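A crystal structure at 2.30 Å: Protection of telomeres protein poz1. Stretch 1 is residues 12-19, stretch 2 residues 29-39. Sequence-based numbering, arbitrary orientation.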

# COMPACT_ATOMS: atom_id res chain seq x y z
N ASN A 12 -11.38 14.42 10.24
CA ASN A 12 -11.60 15.53 9.32
C ASN A 12 -10.38 16.43 9.21
O ASN A 12 -10.05 16.92 8.12
CB ASN A 12 -12.82 16.35 9.75
CG ASN A 12 -14.09 15.55 9.68
OD1 ASN A 12 -14.87 15.50 10.63
ND2 ASN A 12 -14.30 14.89 8.54
N THR A 13 -9.68 16.66 10.32
CA THR A 13 -8.43 17.41 10.24
C THR A 13 -7.38 16.68 9.41
O THR A 13 -6.67 17.30 8.61
CB THR A 13 -7.91 17.72 11.65
OG1 THR A 13 -8.82 18.64 12.28
CG2 THR A 13 -6.49 18.30 11.60
N LEU A 14 -7.23 15.36 9.61
CA LEU A 14 -6.24 14.62 8.83
C LEU A 14 -6.54 14.70 7.33
O LEU A 14 -5.62 14.78 6.51
CB LEU A 14 -6.15 13.17 9.29
CG LEU A 14 -5.17 12.91 10.45
CD1 LEU A 14 -5.11 11.42 10.77
CD2 LEU A 14 -3.77 13.47 10.17
N GLU A 15 -7.84 14.69 6.97
CA GLU A 15 -8.24 14.80 5.57
C GLU A 15 -7.62 16.00 4.90
O GLU A 15 -7.12 15.91 3.76
CB GLU A 15 -9.75 14.94 5.46
CG GLU A 15 -10.55 13.69 5.62
CD GLU A 15 -11.89 13.78 4.89
OE1 GLU A 15 -11.96 14.53 3.89
OE2 GLU A 15 -12.85 13.09 5.30
N THR A 16 -7.63 17.15 5.58
CA THR A 16 -7.07 18.36 4.99
C THR A 16 -5.56 18.30 4.90
O THR A 16 -4.96 19.10 4.18
CB THR A 16 -7.52 19.61 5.76
OG1 THR A 16 -6.66 19.85 6.88
CG2 THR A 16 -8.99 19.48 6.22
N PHE A 17 -4.92 17.42 5.67
CA PHE A 17 -3.48 17.25 5.49
C PHE A 17 -3.17 16.13 4.50
O PHE A 17 -2.16 16.19 3.79
CB PHE A 17 -2.78 16.95 6.83
CG PHE A 17 -2.62 18.15 7.72
CD1 PHE A 17 -3.63 18.53 8.60
CD2 PHE A 17 -1.48 18.93 7.66
CE1 PHE A 17 -3.49 19.65 9.42
CE2 PHE A 17 -1.34 20.06 8.47
CZ PHE A 17 -2.35 20.41 9.36
N PHE A 18 -4.03 15.11 4.42
CA PHE A 18 -3.65 13.90 3.70
C PHE A 18 -4.06 13.91 2.23
O PHE A 18 -3.31 13.44 1.38
CB PHE A 18 -4.25 12.66 4.38
CG PHE A 18 -3.44 12.16 5.54
CD1 PHE A 18 -2.25 12.81 5.89
CD2 PHE A 18 -3.84 11.04 6.27
CE1 PHE A 18 -1.47 12.35 6.97
CE2 PHE A 18 -3.06 10.57 7.34
CZ PHE A 18 -1.88 11.23 7.69
N ILE A 19 -5.24 14.44 1.92
CA ILE A 19 -5.78 14.33 0.56
C ILE A 19 -5.02 15.30 -0.35
O ILE A 19 -4.95 16.50 -0.08
CB ILE A 19 -7.29 14.58 0.55
CG1 ILE A 19 -7.98 13.47 1.34
CG2 ILE A 19 -7.81 14.60 -0.86
CD1 ILE A 19 -9.48 13.48 1.30
N GLU A 29 7.32 20.14 8.76
CA GLU A 29 6.54 21.19 9.43
C GLU A 29 5.15 20.71 9.83
O GLU A 29 4.52 21.32 10.70
CB GLU A 29 6.41 22.40 8.51
CG GLU A 29 7.66 22.68 7.67
CD GLU A 29 7.59 22.03 6.29
OE1 GLU A 29 8.57 21.34 5.91
OE2 GLU A 29 6.55 22.19 5.60
N GLU A 30 4.63 19.67 9.17
CA GLU A 30 3.34 19.09 9.52
C GLU A 30 3.46 17.90 10.46
O GLU A 30 2.44 17.37 10.90
CB GLU A 30 2.58 18.67 8.27
CG GLU A 30 2.45 19.79 7.24
CD GLU A 30 2.04 19.28 5.86
OE1 GLU A 30 1.64 18.09 5.74
OE2 GLU A 30 2.16 20.06 4.89
N SER A 31 4.69 17.48 10.73
CA SER A 31 4.94 16.23 11.45
C SER A 31 4.27 16.20 12.83
O SER A 31 3.68 15.18 13.22
CB SER A 31 6.44 16.01 11.57
OG SER A 31 6.68 14.93 12.42
N SER A 32 4.34 17.29 13.58
CA SER A 32 3.79 17.26 14.94
C SER A 32 2.27 17.14 14.94
O SER A 32 1.71 16.34 15.70
CB SER A 32 4.25 18.51 15.71
OG SER A 32 3.35 19.60 15.50
N ILE A 33 1.58 17.90 14.08
CA ILE A 33 0.11 17.82 14.06
C ILE A 33 -0.35 16.46 13.52
O ILE A 33 -1.20 15.79 14.12
CB ILE A 33 -0.48 19.01 13.27
CG1 ILE A 33 -2.01 19.04 13.30
CG2 ILE A 33 0.05 19.06 11.84
CD1 ILE A 33 -2.62 19.25 14.67
N VAL A 34 0.25 16.01 12.41
CA VAL A 34 -0.13 14.71 11.83
C VAL A 34 0.09 13.59 12.84
O VAL A 34 -0.80 12.76 13.09
CB VAL A 34 0.64 14.47 10.51
CG1 VAL A 34 0.64 12.99 10.13
CG2 VAL A 34 0.04 15.33 9.37
N ASN A 35 1.28 13.55 13.45
CA ASN A 35 1.61 12.50 14.43
C ASN A 35 0.68 12.53 15.64
O ASN A 35 0.23 11.48 16.12
CB ASN A 35 3.07 12.63 14.87
CG ASN A 35 4.04 12.06 13.84
OD1 ASN A 35 3.88 10.92 13.40
ND2 ASN A 35 5.06 12.82 13.50
N ALA A 36 0.42 13.73 16.18
CA ALA A 36 -0.50 13.85 17.31
C ALA A 36 -1.90 13.36 16.94
O ALA A 36 -2.59 12.76 17.77
CB ALA A 36 -0.54 15.31 17.79
N CYS A 37 -2.35 13.65 15.71
CA CYS A 37 -3.65 13.14 15.25
C CYS A 37 -3.66 11.62 15.14
O CYS A 37 -4.59 10.96 15.63
CB CYS A 37 -4.01 13.75 13.89
SG CYS A 37 -4.49 15.51 13.93
N LEU A 38 -2.64 11.04 14.48
CA LEU A 38 -2.58 9.58 14.34
C LEU A 38 -2.53 8.91 15.70
O LEU A 38 -3.21 7.90 15.93
CB LEU A 38 -1.35 9.17 13.53
CG LEU A 38 -1.38 9.53 12.06
CD1 LEU A 38 -0.09 9.11 11.48
CD2 LEU A 38 -2.54 8.81 11.40
N ARG A 39 -1.72 9.45 16.62
CA ARG A 39 -1.63 8.85 17.94
C ARG A 39 -2.95 8.94 18.67
O ARG A 39 -3.38 7.97 19.32
CB ARG A 39 -0.51 9.49 18.76
CG ARG A 39 -0.07 8.56 19.89
CD ARG A 39 0.87 9.22 20.90
NE ARG A 39 1.45 8.23 21.82
CZ ARG A 39 0.80 7.71 22.87
NH1 ARG A 39 -0.46 8.06 23.14
NH2 ARG A 39 1.41 6.82 23.65
O HOH W 1 0.47 17.34 3.77

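No direct hydrogen bond joins these two helical stretches; the polar link between them is a water, which donates to Phe-17 O at 2.9 Å and to Glu-30 OE1 at a short 2.4 Å. The same carboxylate oxygen lies at the edge of the Phe-17 ring, 3.8 Å from CD2, where the polarized C-H rim suits a negative charge better than the ring face would.

Everything else is apolar packing between helices running at 139°, their axes 10.3 Å apart at closest approach. Leu-14 and Val-34 mark the register, with CA atoms 6.8 Å apart. Leu-14 leaves its backbone sideways, but its branched end reaches in: CG lies 3.7 Å from Cys-37 CB, and CD1 lies 3.7 Å from Leu-38 CD2. Cys-37 is compact enough to point toward the partner helix without holding it off, and its SG also meets Thr-13 CG2 at 4.1 Å, so the threonine offers its methyl here.

Phe-17 points toward stretch 2 and spans several residues, its CZ reaching Ile-33 CG2 at 3.7 Å while CB sits 4.1 Å from Val-34 CG2. Val-34 CG1 lies 3.9 Å from Phe-18 CE1, at the ring edge, so the short, branched valine touches both phenylalanines. The contact buries 396 Å², both sides summed. Leu-14, Phe-18, Val-34, Cys-37 and Leu-38 are buried, where apolar or compact side chains suit; Phe-17, though partly exposed, has the largest area covered by the other stretch.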